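Local atomic coordinates of citrate synthase (Thermotoga maritima, PDB entry 2P2W), a protein that probably condenses oxaloacetate with acetyl-CoA and, using water, releases citrate and CoA, the entry step of the tricarboxylic acid cycle. Residues V9-S14 with Q176-S181; I96-H101 with P123-Y128; E285-V288 with N294-P297. All blocks are in the same frame, centred on the assembly; numbering follows the deposited sequence.

Contact 1: residues V9-S14 with Q176-S181; sequences VKICES and QDINAS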
ATOM      1  N   VAL A   9      -2.379 -20.479  -1.380  1.00 24.41           N
ATOM      2  CA  VAL A   9      -1.526 -20.330  -0.207  1.00 24.02           C
ATOM      3  C   VAL A   9      -2.296 -19.660   0.929  1.00 24.99           C
ATOM      4  O   VAL A   9      -2.818 -18.554   0.774  1.00 24.28           O
ATOM      5  CB  VAL A   9      -0.267 -19.492  -0.526  1.00 24.52           C
ATOM      6  CG1 VAL A   9       0.586 -19.332   0.729  1.00 23.99           C
ATOM      7  CG2 VAL A   9       0.538 -20.168  -1.626  1.00 23.35           C
ATOM      8  N   LYS A  10      -2.372 -20.347   2.064  1.00 24.26           N
ATOM      9  CA  LYS A  10      -3.066 -19.827   3.232  1.00 25.01           C
ATOM     10  C   LYS A  10      -2.060 -19.012   4.038  1.00 24.72           C
ATOM     11  O   LYS A  10      -1.118 -19.563   4.611  1.00 25.07           O
ATOM     12  CB  LYS A  10      -3.614 -20.979   4.078  1.00 27.12           C
ATOM     13  CG  LYS A  10      -4.599 -21.881   3.346  1.00 29.40           C
ATOM     14  CD  LYS A  10      -4.816 -23.185   4.101  1.00 33.53           C
ATOM     15  CE  LYS A  10      -5.856 -24.063   3.420  1.00 36.91           C
ATOM     16  NZ  LYS A  10      -7.228 -23.500   3.568  1.00 39.96           N
ATOM     17  N   ILE A  11      -2.262 -17.700   4.083  1.00 22.71           N
ATOM     18  CA  ILE A  11      -1.344 -16.826   4.801  1.00 22.39           C
ATOM     19  C   ILE A  11      -1.758 -16.525   6.238  1.00 22.87           C
ATOM     20  O   ILE A  11      -1.029 -15.852   6.969  1.00 21.91           O
ATOM     21  CB  ILE A  11      -1.143 -15.506   4.022  1.00 22.38           C
ATOM     22  CG1 ILE A  11      -2.463 -14.738   3.913  1.00 21.62           C
ATOM     23  CG2 ILE A  11      -0.627 -15.813   2.623  1.00 21.07           C
ATOM     24  CD1 ILE A  11      -2.635 -13.633   4.937  1.00 21.38           C
ATOM     25  N   CYS A  12      -2.919 -17.028   6.649  1.00 23.10           N
ATOM     26  CA  CYS A  12      -3.390 -16.797   8.011  1.00 23.67           C
ATOM     27  C   CYS A  12      -4.665 -17.571   8.307  1.00 24.46           C
ATOM     28  O   CYS A  12      -5.246 -18.196   7.418  1.00 22.74           O
ATOM     29  CB  CYS A  12      -3.672 -15.307   8.235  1.00 23.93           C
ATOM     30  SG  CYS A  12      -5.190 -14.684   7.425  1.00 25.37           S
ATOM     31  N   GLU A  13      -5.078 -17.530   9.571  1.00 25.32           N
ATOM     32  CA  GLU A  13      -6.322 -18.154  10.003  1.00 27.17           C
ATOM     33  C   GLU A  13      -7.254 -16.970  10.203  1.00 26.06           C
ATOM     34  O   GLU A  13      -6.829 -15.927  10.704  1.00 26.21           O
ATOM     35  CB  GLU A  13      -6.171 -18.874  11.346  1.00 30.56           C
ATOM     36  CG  GLU A  13      -5.231 -20.057  11.360  1.00 34.48           C
ATOM     37  CD  GLU A  13      -5.467 -20.960  12.561  1.00 36.83           C
ATOM     38  OE1 GLU A  13      -5.562 -20.435  13.690  1.00 38.05           O
ATOM     39  OE2 GLU A  13      -5.556 -22.192  12.376  1.00 40.28           O
ATOM     40  N   SER A  14      -8.515 -17.122   9.823  1.00 24.23           N
ATOM     41  CA  SER A  14      -9.470 -16.040   9.993  1.00 23.26           C
ATOM     42  C   SER A  14     -10.869 -16.574  10.301  1.00 22.65           C
ATOM     43  O   SER A  14     -11.297 -17.609   9.802  1.00 23.96           O
ATOM     44  CB  SER A  14      -9.501 -15.217   8.705  1.00 23.38           C
ATOM     45  OG  SER A  14     -10.378 -14.103   8.877  1.00 24.35           O
ATOM     46  N   GLN A 176     -14.348  -9.954   1.654  1.00 19.84           N
ATOM     47  CA  GLN A 176     -14.166 -11.201   0.913  1.00 19.94           C
ATOM     48  C   GLN A 176     -12.792 -11.857   1.025  1.00 20.04           C
ATOM     49  O   GLN A 176     -12.032 -11.934   0.057  1.00 19.79           O
ATOM     50  CB  GLN A 176     -14.529 -11.058  -0.570  1.00 19.61           C
ATOM     51  CG  GLN A 176     -14.547 -12.439  -1.247  1.00 20.61           C
ATOM     52  CD  GLN A 176     -15.388 -12.495  -2.505  1.00 20.60           C
ATOM     53  OE1 GLN A 176     -16.600 -12.703  -2.452  1.00 18.41           O
ATOM     54  NE2 GLN A 176     -14.740 -12.309  -3.649  1.00 19.53           N
ATOM     55  N   ASP A 177     -12.485 -12.330   2.227  1.00 20.15           N
ATOM     56  CA  ASP A 177     -11.241 -13.045   2.482  1.00 20.75           C
ATOM     57  C   ASP A 177      -9.975 -12.261   2.119  1.00 20.23           C
ATOM     58  O   ASP A 177      -9.936 -11.034   2.228  1.00 18.04           O
ATOM     59  CB  ASP A 177     -11.291 -14.385   1.732  1.00 23.73           C
ATOM     60  CG  ASP A 177     -10.354 -15.427   2.314  1.00 27.61           C
ATOM     61  OD1 ASP A 177     -10.356 -15.614   3.548  1.00 28.72           O
ATOM     62  OD2 ASP A 177      -9.624 -16.066   1.527  1.00 31.13           O
ATOM     63  N   ILE A 178      -8.943 -12.972   1.670  1.00 19.34           N
ATOM     64  CA  ILE A 178      -7.677 -12.325   1.353  1.00 18.70           C
ATOM     65  C   ILE A 178      -7.469 -11.952  -0.110  1.00 18.88           C
ATOM     66  O   ILE A 178      -6.576 -12.477  -0.784  1.00 18.61           O
ATOM     67  CB  ILE A 178      -6.492 -13.192   1.833  1.00 18.33           C
ATOM     68  CG1 ILE A 178      -6.829 -13.832   3.184  1.00 19.50           C
ATOM     69  CG2 ILE A 178      -5.247 -12.329   1.979  1.00 17.95           C
ATOM     70  CD1 ILE A 178      -7.156 -12.839   4.301  1.00 18.65           C
ATOM     71  N   ASN A 179      -8.299 -11.035  -0.596  1.00 17.99           N
ATOM     72  CA  ASN A 179      -8.193 -10.558  -1.966  1.00 17.96           C
ATOM     73  C   ASN A 179      -6.969  -9.643  -2.016  1.00 17.94           C
ATOM     74  O   ASN A 179      -6.384  -9.328  -0.978  1.00 17.20           O
ATOM     75  CB  ASN A 179      -9.467  -9.803  -2.349  1.00 17.85           C
ATOM     76  CG  ASN A 179      -9.842  -8.755  -1.327  1.00 18.37           C
ATOM     77  OD1 ASN A 179      -9.321  -7.643  -1.340  1.00 19.91           O
ATOM     78  ND2 ASN A 179     -10.738  -9.116  -0.415  1.00 18.44           N
ATOM     79  N   ALA A 180      -6.580  -9.214  -3.210  1.00 17.19           N
ATOM     80  CA  ALA A 180      -5.399  -8.368  -3.365  1.00 18.02           C
ATOM     81  C   ALA A 180      -5.334  -7.129  -2.470  1.00 17.85           C
ATOM     82  O   ALA A 180      -4.289  -6.855  -1.882  1.00 16.35           O
ATOM     83  CB  ALA A 180      -5.236  -7.960  -4.828  1.00 17.76           C
ATOM     84  N   SER A 181      -6.424  -6.373  -2.365  1.00 17.77           N
ATOM     85  CA  SER A 181      -6.395  -5.167  -1.535  1.00 17.76           C
ATOM     86  C   SER A 181      -6.331  -5.500  -0.041  1.00 19.30           C
ATOM     87  O   SER A 181      -5.611  -4.845   0.714  1.00 19.40           O
ATOM     88  CB  SER A 181      -7.596  -4.253  -1.841  1.00 17.95           C
ATOM     89  OG  SER A 181      -8.842  -4.865  -1.543  1.00 16.68           O
TER
HETATM   90  O   HOH W   1     -11.429 -14.356   5.929  1.00 32.51           O

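Contact 2: residues I96-H101 with P123-Y128; sequences IFLSIH and PTILAY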
ATOM      1  N   ILE A  96      -5.071  10.966  -0.040  1.00 20.38           N
ATOM      2  CA  ILE A  96      -4.675  12.278   0.460  1.00 19.57           C
ATOM      3  C   ILE A  96      -5.252  12.579   1.835  1.00 19.28           C
ATOM      4  O   ILE A  96      -4.520  12.889   2.775  1.00 19.23           O
ATOM      5  CB  ILE A  96      -5.126  13.396  -0.504  1.00 19.81           C
ATOM      6  CG1 ILE A  96      -4.401  13.254  -1.846  1.00 18.84           C
ATOM      7  CG2 ILE A  96      -4.851  14.764   0.121  1.00 21.77           C
ATOM      8  CD1 ILE A  96      -4.939  14.177  -2.939  1.00 19.26           C
ATOM      9  N   PHE A  97      -6.570  12.491   1.956  1.00 19.31           N
ATOM     10  CA  PHE A  97      -7.196  12.856   3.224  1.00 20.52           C
ATOM     11  C   PHE A  97      -6.917  11.849   4.361  1.00 21.59           C
ATOM     12  O   PHE A  97      -7.080  12.145   5.535  1.00 22.84           O
ATOM     13  CB  PHE A  97      -8.704  13.043   2.998  1.00 19.61           C
ATOM     14  CG  PHE A  97      -8.958  14.360   2.311  1.00 19.85           C
ATOM     15  CD1 PHE A  97      -8.805  15.549   3.015  1.00 21.20           C
ATOM     16  CD2 PHE A  97      -9.290  14.389   0.964  1.00 18.93           C
ATOM     17  CE1 PHE A  97      -8.978  16.767   2.368  1.00 22.30           C
ATOM     18  CE2 PHE A  97      -9.460  15.612   0.322  1.00 20.80           C
ATOM     19  CZ  PHE A  97      -9.299  16.806   1.014  1.00 21.64           C
ATOM     20  N   LEU A  98      -6.512  10.610   3.998  1.00 21.63           N
ATOM     21  CA  LEU A  98      -6.169   9.652   5.057  1.00 24.13           C
ATOM     22  C   LEU A  98      -4.721   9.822   5.530  1.00 23.99           C
ATOM     23  O   LEU A  98      -4.268   9.209   6.488  1.00 23.33           O
ATOM     24  CB  LEU A  98      -6.342   8.223   4.525  1.00 25.21           C
ATOM     25  CG  LEU A  98      -7.791   7.825   4.233  1.00 29.39           C
ATOM     26  CD1 LEU A  98      -7.931   6.325   3.991  1.00 30.43           C
ATOM     27  CD2 LEU A  98      -8.769   8.162   5.360  1.00 30.54           C
ATOM     28  N   SER A  99      -3.971  10.657   4.776  1.00 24.79           N
ATOM     29  CA  SER A  99      -2.545  10.824   5.062  1.00 26.81           C
ATOM     30  C   SER A  99      -2.229  12.164   5.740  1.00 29.50           C
ATOM     31  O   SER A  99      -1.081  12.566   5.873  1.00 28.12           O
ATOM     32  CB  SER A  99      -1.782  10.733   3.739  1.00 24.99           C
ATOM     33  OG  SER A  99      -1.938   9.424   3.194  1.00 24.66           O
ATOM     34  N   ILE A 100      -3.286  12.889   6.143  1.00 32.09           N
ATOM     35  CA  ILE A 100      -3.041  14.123   6.885  1.00 38.06           C
ATOM     36  C   ILE A 100      -3.258  13.920   8.392  1.00 41.33           C
ATOM     37  O   ILE A 100      -4.279  14.275   8.966  1.00 44.54           O
ATOM     38  CB  ILE A 100      -3.953  15.224   6.337  1.00 38.50           C
ATOM     39  CG1 ILE A 100      -3.613  15.484   4.867  1.00 37.86           C
ATOM     40  CG2 ILE A 100      -3.711  16.537   7.106  1.00 39.25           C
ATOM     41  CD1 ILE A 100      -4.768  16.128   4.098  1.00 41.27           C
ATOM     42  N   HIS A 101      -2.239  13.286   9.017  1.00 45.41           N
ATOM     43  CA  HIS A 101      -2.306  12.960  10.440  1.00 48.26           C
ATOM     44  C   HIS A 101      -3.644  12.327  10.817  1.00 48.53           C
ATOM     45  O   HIS A 101      -3.824  11.116  10.773  1.00 49.95           O
ATOM     46  CB  HIS A 101      -2.074  14.236  11.250  1.00 50.24           C
ATOM     47  CG  HIS A 101      -1.260  13.903  12.473  1.00 53.96           C
ATOM     48  ND1 HIS A 101      -0.651  14.838  13.248  1.00 55.20           N
ATOM     49  CD2 HIS A 101      -1.008  12.642  13.021  1.00 54.96           C
ATOM     50  CE1 HIS A 101      -0.055  14.150  14.242  1.00 55.93           C
ATOM     51  NE2 HIS A 101      -0.252  12.835  14.131  1.00 56.10           N
ATOM     52  N   PRO A 123     -17.411   8.592   3.161  1.00 17.82           N
ATOM     53  CA  PRO A 123     -18.413   9.252   2.312  1.00 18.70           C
ATOM     54  C   PRO A 123     -18.303  10.774   2.283  1.00 17.02           C
ATOM     55  O   PRO A 123     -18.623  11.412   1.282  1.00 17.59           O
ATOM     56  CB  PRO A 123     -19.743   8.784   2.917  1.00 18.29           C
ATOM     57  CG  PRO A 123     -19.399   7.449   3.508  1.00 17.56           C
ATOM     58  CD  PRO A 123     -18.068   7.736   4.164  1.00 18.92           C
ATOM     59  N   THR A 124     -17.867  11.354   3.394  1.00 16.41           N
ATOM     60  CA  THR A 124     -17.722  12.800   3.483  1.00 16.61           C
ATOM     61  C   THR A 124     -16.593  13.250   2.564  1.00 18.05           C
ATOM     62  O   THR A 124     -16.708  14.259   1.871  1.00 18.44           O
ATOM     63  CB  THR A 124     -17.418  13.230   4.925  1.00 17.86           C
ATOM     64  OG1 THR A 124     -18.458  12.749   5.785  1.00 18.76           O
ATOM     65  CG2 THR A 124     -17.342  14.753   5.026  1.00 18.28           C
ATOM     66  N   ILE A 125     -15.500  12.493   2.561  1.00 18.39           N
ATOM     67  CA  ILE A 125     -14.363  12.814   1.705  1.00 17.61           C
ATOM     68  C   ILE A 125     -14.813  12.806   0.247  1.00 17.90           C
ATOM     69  O   ILE A 125     -14.543  13.748  -0.497  1.00 17.06           O
ATOM     70  CB  ILE A 125     -13.216  11.787   1.882  1.00 18.27           C
ATOM     71  CG1 ILE A 125     -12.574  11.959   3.262  1.00 16.77           C
ATOM     72  CG2 ILE A 125     -12.168  11.964   0.785  1.00 17.07           C
ATOM     73  CD1 ILE A 125     -11.571  10.872   3.608  1.00 18.01           C
ATOM     74  N   LEU A 126     -15.510  11.744  -0.147  1.00 17.94           N
ATOM     75  CA  LEU A 126     -15.986  11.610  -1.520  1.00 19.07           C
ATOM     76  C   LEU A 126     -17.016  12.667  -1.900  1.00 19.59           C
ATOM     77  O   LEU A 126     -16.910  13.289  -2.955  1.00 19.67           O
ATOM     78  CB  LEU A 126     -16.589  10.220  -1.742  1.00 18.71           C
ATOM     79  CG  LEU A 126     -15.677   9.019  -1.472  1.00 18.11           C
ATOM     80  CD1 LEU A 126     -16.399   7.733  -1.857  1.00 18.38           C
ATOM     81  CD2 LEU A 126     -14.386   9.162  -2.269  1.00 18.36           C
ATOM     82  N   ALA A 127     -18.015  12.867  -1.044  1.00 19.57           N
ATOM     83  CA  ALA A 127     -19.058  13.843  -1.330  1.00 20.43           C
ATOM     84  C   ALA A 127     -18.497  15.261  -1.417  1.00 21.14           C
ATOM     85  O   ALA A 127     -18.820  16.007  -2.344  1.00 22.47           O
ATOM     86  CB  ALA A 127     -20.151  13.766  -0.270  1.00 22.78           C
ATOM     87  N   TYR A 128     -17.651  15.631  -0.459  1.00 19.84           N
ATOM     88  CA  TYR A 128     -17.052  16.961  -0.455  1.00 20.37           C
ATOM     89  C   TYR A 128     -16.240  17.228  -1.714  1.00 20.77           C
ATOM     90  O   TYR A 128     -16.323  18.313  -2.291  1.00 21.02           O
ATOM     91  CB  TYR A 128     -16.138  17.139   0.757  1.00 20.72           C
ATOM     92  CG  TYR A 128     -16.834  17.527   2.048  1.00 20.81           C
ATOM     93  CD1 TYR A 128     -18.221  17.453   2.181  1.00 21.44           C
ATOM     94  CD2 TYR A 128     -16.090  17.952   3.146  1.00 22.48           C
ATOM     95  CE1 TYR A 128     -18.849  17.794   3.388  1.00 22.79           C
ATOM     96  CE2 TYR A 128     -16.701  18.290   4.347  1.00 23.02           C
ATOM     97  CZ  TYR A 128     -18.077  18.209   4.464  1.00 23.99           C
ATOM     98  OH  TYR A 128     -18.664  18.536   5.664  1.00 26.39           O
TER

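Contact 3: residues E285-V288 with N294-P297; sequences EYIV and NIYP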
ATOM      1  N   GLU A 285     -24.713 -14.288 -20.888  1.00 22.19           N
ATOM      2  CA  GLU A 285     -25.402 -15.374 -21.577  1.00 24.15           C
ATOM      3  C   GLU A 285     -24.489 -16.082 -22.568  1.00 23.38           C
ATOM      4  O   GLU A 285     -24.425 -17.311 -22.596  1.00 25.23           O
ATOM      5  CB  GLU A 285     -26.632 -14.859 -22.331  1.00 25.69           C
ATOM      6  CG  GLU A 285     -27.464 -15.976 -22.960  1.00 30.26           C
ATOM      7  CD  GLU A 285     -28.514 -15.461 -23.928  1.00 33.24           C
ATOM      8  OE1 GLU A 285     -28.136 -15.031 -25.039  1.00 36.30           O
ATOM      9  OE2 GLU A 285     -29.715 -15.478 -23.580  1.00 35.41           O
ATOM     10  N   TYR A 286     -23.784 -15.307 -23.382  1.00 21.80           N
ATOM     11  CA  TYR A 286     -22.908 -15.889 -24.384  1.00 23.38           C
ATOM     12  C   TYR A 286     -21.712 -16.630 -23.796  1.00 23.39           C
ATOM     13  O   TYR A 286     -21.393 -17.748 -24.213  1.00 22.54           O
ATOM     14  CB  TYR A 286     -22.412 -14.811 -25.351  1.00 23.27           C
ATOM     15  CG  TYR A 286     -21.479 -15.355 -26.407  1.00 24.99           C
ATOM     16  CD1 TYR A 286     -21.979 -15.864 -27.606  1.00 24.91           C
ATOM     17  CD2 TYR A 286     -20.104 -15.429 -26.181  1.00 25.21           C
ATOM     18  CE1 TYR A 286     -21.135 -16.435 -28.550  1.00 27.20           C
ATOM     19  CE2 TYR A 286     -19.249 -16.000 -27.120  1.00 26.82           C
ATOM     20  CZ  TYR A 286     -19.772 -16.503 -28.301  1.00 27.45           C
ATOM     21  OH  TYR A 286     -18.938 -17.077 -29.232  1.00 27.49           O
ATOM     22  N   ILE A 287     -21.052 -16.004 -22.829  1.00 22.46           N
ATOM     23  CA  ILE A 287     -19.878 -16.594 -22.208  1.00 22.47           C
ATOM     24  C   ILE A 287     -20.194 -17.848 -21.403  1.00 23.69           C
ATOM     25  O   ILE A 287     -19.486 -18.846 -21.509  1.00 24.52           O
ATOM     26  CB  ILE A 287     -19.152 -15.554 -21.324  1.00 21.17           C
ATOM     27  CG1 ILE A 287     -18.496 -14.505 -22.227  1.00 21.30           C
ATOM     28  CG2 ILE A 287     -18.113 -16.238 -20.432  1.00 21.16           C
ATOM     29  CD1 ILE A 287     -17.783 -13.387 -21.490  1.00 21.25           C
ATOM     30  N   VAL A 288     -21.262 -17.807 -20.614  1.00 22.86           N
ATOM     31  CA  VAL A 288     -21.637 -18.960 -19.808  1.00 24.07           C
ATOM     32  C   VAL A 288     -22.267 -20.090 -20.636  1.00 25.21           C
ATOM     33  O   VAL A 288     -21.924 -21.259 -20.444  1.00 24.71           O
ATOM     34  CB  VAL A 288     -22.602 -18.547 -18.667  1.00 25.39           C
ATOM     35  CG1 VAL A 288     -23.039 -19.771 -17.874  1.00 26.82           C
ATOM     36  CG2 VAL A 288     -21.907 -17.551 -17.744  1.00 25.28           C
ATOM     37  N   ASN A 294     -14.607 -21.303 -19.134  1.00 25.81           N
ATOM     38  CA  ASN A 294     -15.209 -21.697 -17.867  1.00 26.44           C
ATOM     39  C   ASN A 294     -15.213 -20.526 -16.878  1.00 26.03           C
ATOM     40  O   ASN A 294     -15.028 -20.728 -15.680  1.00 25.14           O
ATOM     41  CB  ASN A 294     -14.448 -22.880 -17.254  1.00 28.45           C
ATOM     42  CG  ASN A 294     -15.154 -23.469 -16.040  1.00 30.87           C
ATOM     43  OD1 ASN A 294     -14.513 -23.836 -15.054  1.00 34.45           O
ATOM     44  ND2 ASN A 294     -16.477 -23.575 -16.112  1.00 30.14           N
ATOM     45  N   ILE A 295     -15.404 -19.306 -17.376  1.00 24.28           N
ATOM     46  CA  ILE A 295     -15.442 -18.139 -16.494  1.00 23.35           C
ATOM     47  C   ILE A 295     -16.862 -17.610 -16.350  1.00 23.16           C
ATOM     48  O   ILE A 295     -17.712 -17.820 -17.217  1.00 20.66           O
ATOM     49  CB  ILE A 295     -14.534 -16.991 -16.996  1.00 24.90           C
ATOM     50  CG1 ILE A 295     -15.001 -16.500 -18.372  1.00 24.21           C
ATOM     51  CG2 ILE A 295     -13.081 -17.461 -17.029  1.00 24.78           C
ATOM     52  CD1 ILE A 295     -14.181 -15.339 -18.922  1.00 24.84           C
ATOM     53  N   TYR A 296     -17.112 -16.921 -15.243  1.00 21.54           N
ATOM     54  CA  TYR A 296     -18.427 -16.372 -14.961  1.00 22.04           C
ATOM     55  C   TYR A 296     -18.314 -14.910 -14.556  1.00 20.55           C
ATOM     56  O   TYR A 296     -17.216 -14.404 -14.321  1.00 20.31           O
ATOM     57  CB  TYR A 296     -19.089 -17.151 -13.825  1.00 23.81           C
ATOM     58  CG  TYR A 296     -19.291 -18.618 -14.112  1.00 25.60           C
ATOM     59  CD1 TYR A 296     -18.213 -19.504 -14.132  1.00 26.35           C
ATOM     60  CD2 TYR A 296     -20.565 -19.123 -14.371  1.00 26.79           C
ATOM     61  CE1 TYR A 296     -18.400 -20.861 -14.404  1.00 28.01           C
ATOM     62  CE2 TYR A 296     -20.762 -20.473 -14.641  1.00 28.23           C
ATOM     63  CZ  TYR A 296     -19.678 -21.335 -14.657  1.00 28.88           C
ATOM     64  OH  TYR A 296     -19.881 -22.671 -14.925  1.00 30.71           O
ATOM     65  N   PRO A 297     -19.453 -14.208 -14.483  1.00 19.87           N
ATOM     66  CA  PRO A 297     -19.406 -12.800 -14.090  1.00 19.79           C
ATOM     67  C   PRO A 297     -18.946 -12.673 -12.641  1.00 20.06           C
ATOM     68  O   PRO A 297     -19.247 -13.540 -11.818  1.00 20.42           O
ATOM     69  CB  PRO A 297     -20.858 -12.344 -14.234  1.00 20.66           C
ATOM     70  CG  PRO A 297     -21.562 -13.306 -15.153  1.00 20.01           C
ATOM     71  CD  PRO A 297     -20.812 -14.596 -14.903  1.00 20.60           C
TER
HETATM   72  O   HOH W   2     -18.196 -20.015 -19.000  1.00 22.33           O

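Contact 1: residues V9-S14 with Q176-S181
The N-terminal strand 10-14, which pairs in parallel with a strand of the second subunit, meets here the turn that leads into helix 180-189. Ile178 reaches both Ile11 and Cys12: its CG2 lies 4.2 Å from CD1 of Ile11, while its CD1 approaches SG of Cys12 at 4.1 Å. The branched Ile178 suits this place because its two arms can serve two neighbours; CG2 lies anti to the backbone N and CG1, carrying CD1, anti to the carbonyl carbon (chi1 -39°). Across the contact, polar atoms meet through a water, which donates to Ser14 OG at 3.1 Å and to Asp177 OD1 at 2.9 Å. Asn179 is the N-cap of the helix. Its ND2 gives a nearly straight bond (165°) to Gln176 O at 3.1 Å, from above that carbonyl plane, and probably helps hold the turn in shape; its OD1 accepts from Ser181 OG at 2.8 Å. Gln176 NE2 hydrogen-bonds a citrate anion, probably from the crystallisation liquor, and the carboxylate of Asp177 is hydrogen-bonded to Thr346 and Ser347 of the second subunit. Strand and turn are thus joined by light apolar contact and one bridging water, with no direct hydrogen bond between them.

Contact 2: residues I96-H101 with P123-Y128
Ile125 of helix 110-133 points toward the C-terminal end of helix 90-98 and meets Phe97 and Leu98 there. Starting at its CB, the side chain splits into two arms. The short one, CG2, lies anti to the backbone N and comes to 3.8 Å from CD2 of the Phe97 ring, which it approaches obliquely. The longer arm runs through CG1, 4.0 Å from Phe97 CB, and is extended (chi2 172°), which carries CD1 out to the other helix. There CD1 touches Phe97 CB at 3.6 Å and has CD2 of Leu98 at 4.3 Å. The Phe97 and Ile125 side chains run antiparallel alongside one another, the isoleucine tip lying beside the root of the phenylalanine. A beta-branched residue fits because the apolar phenylalanine offers both its CB and a ring carbon to the two arms in a buried place. No hydrogen bond crosses, so the contact is purely apolar. Around it, Phe97 also packs on Ala77 and Leu81 of helix 75-81, and Leu98 touches Ile199, Val200 and Leu203 of helix 195-207. Helix 147-156 covers another part of 123-128, through Pro123, Thr124 and Ala127, while Ile96 and Ser99 touch the second subunit.

Contact 3: residues E285-V288 with N294-P297
Ile287 and Ile295 form the tight part of this contact, between the last turn of helix 275-289 and the loop that leads on to helix 299-309. CG2 of Ile287 sits 3.6 Å from the carbonyl oxygen Ile295 O and 3.7 Å from Ile295 CG1, so one methyl packs against both backbone and side chain of the same residue. The isoleucine side chains meet at a slant. Ile295 presents CG1 because that branch stands between its backbone N and carbonyl carbon (chi1 62°). Both residues also rest on Phe248, which extends the apolar patch beyond the two segments, and Ile287 meets Val235 of helix 231-241 as well.

The looser side is built by Val288, which is broadly covered by the loop but at longer range. Its CG2 lies 4.0 Å from Tyr296 CD2, on an oblique approach to the ring, and 4.2 Å from both Pro297 CD and Ile295 O; its other methyl, CG1, is 4.0 Å from Tyr296 CE2. Valine suits this place because its two methyls sit beside adjacent carbons of the Tyr296 ring, the two side chains crossing at about a right angle. Tyr256 packs edge-to-face with Tyr296 and touches Val288 too.

A water lies between the carbonyl oxygens of the two isoleucines, 3.1 Å from Ile287 O and 2.9 Å from Ile295 O, at the hydrated margin of their packing. No direct hydrogen bond joins the segments.

Tyr296, whose backbone is hydrogen-bonded to Gly249, has its side chain about 7 Å from that of His250, and Pro297 stands three residues before Asp300; His250 and Asp300 are predicted active-site residues. The chemistry is thus mainly apolar packing with a water at its margin, and it holds the loop carrying Tyr296 and Pro297 to the helix end, from where the chain leads on toward Asp300.

Overall arrangement
Contacts 1 and 2 are buried and contact 3 only partly so, farther from the centre of the chain. Contact 2 is nested within the long loop closed by contact 1, whereas contact 3 follows both in sequence. None of the three shares a helix or strand with another. Contact 2, helix against helix and distant from the predicted catalytic residues, is wholly apolar. Contacts 1 and 3 each join a regular element to a turn or loop, have a side chain within about 8 Å of a bound citrate, and add a water between polar groups to their apolar packing. The second subunit reaches contacts 1 and 2 but does not touch 285-288 or 294-297; contacts 2 and 3 lie on opposite sides of the chain's centre.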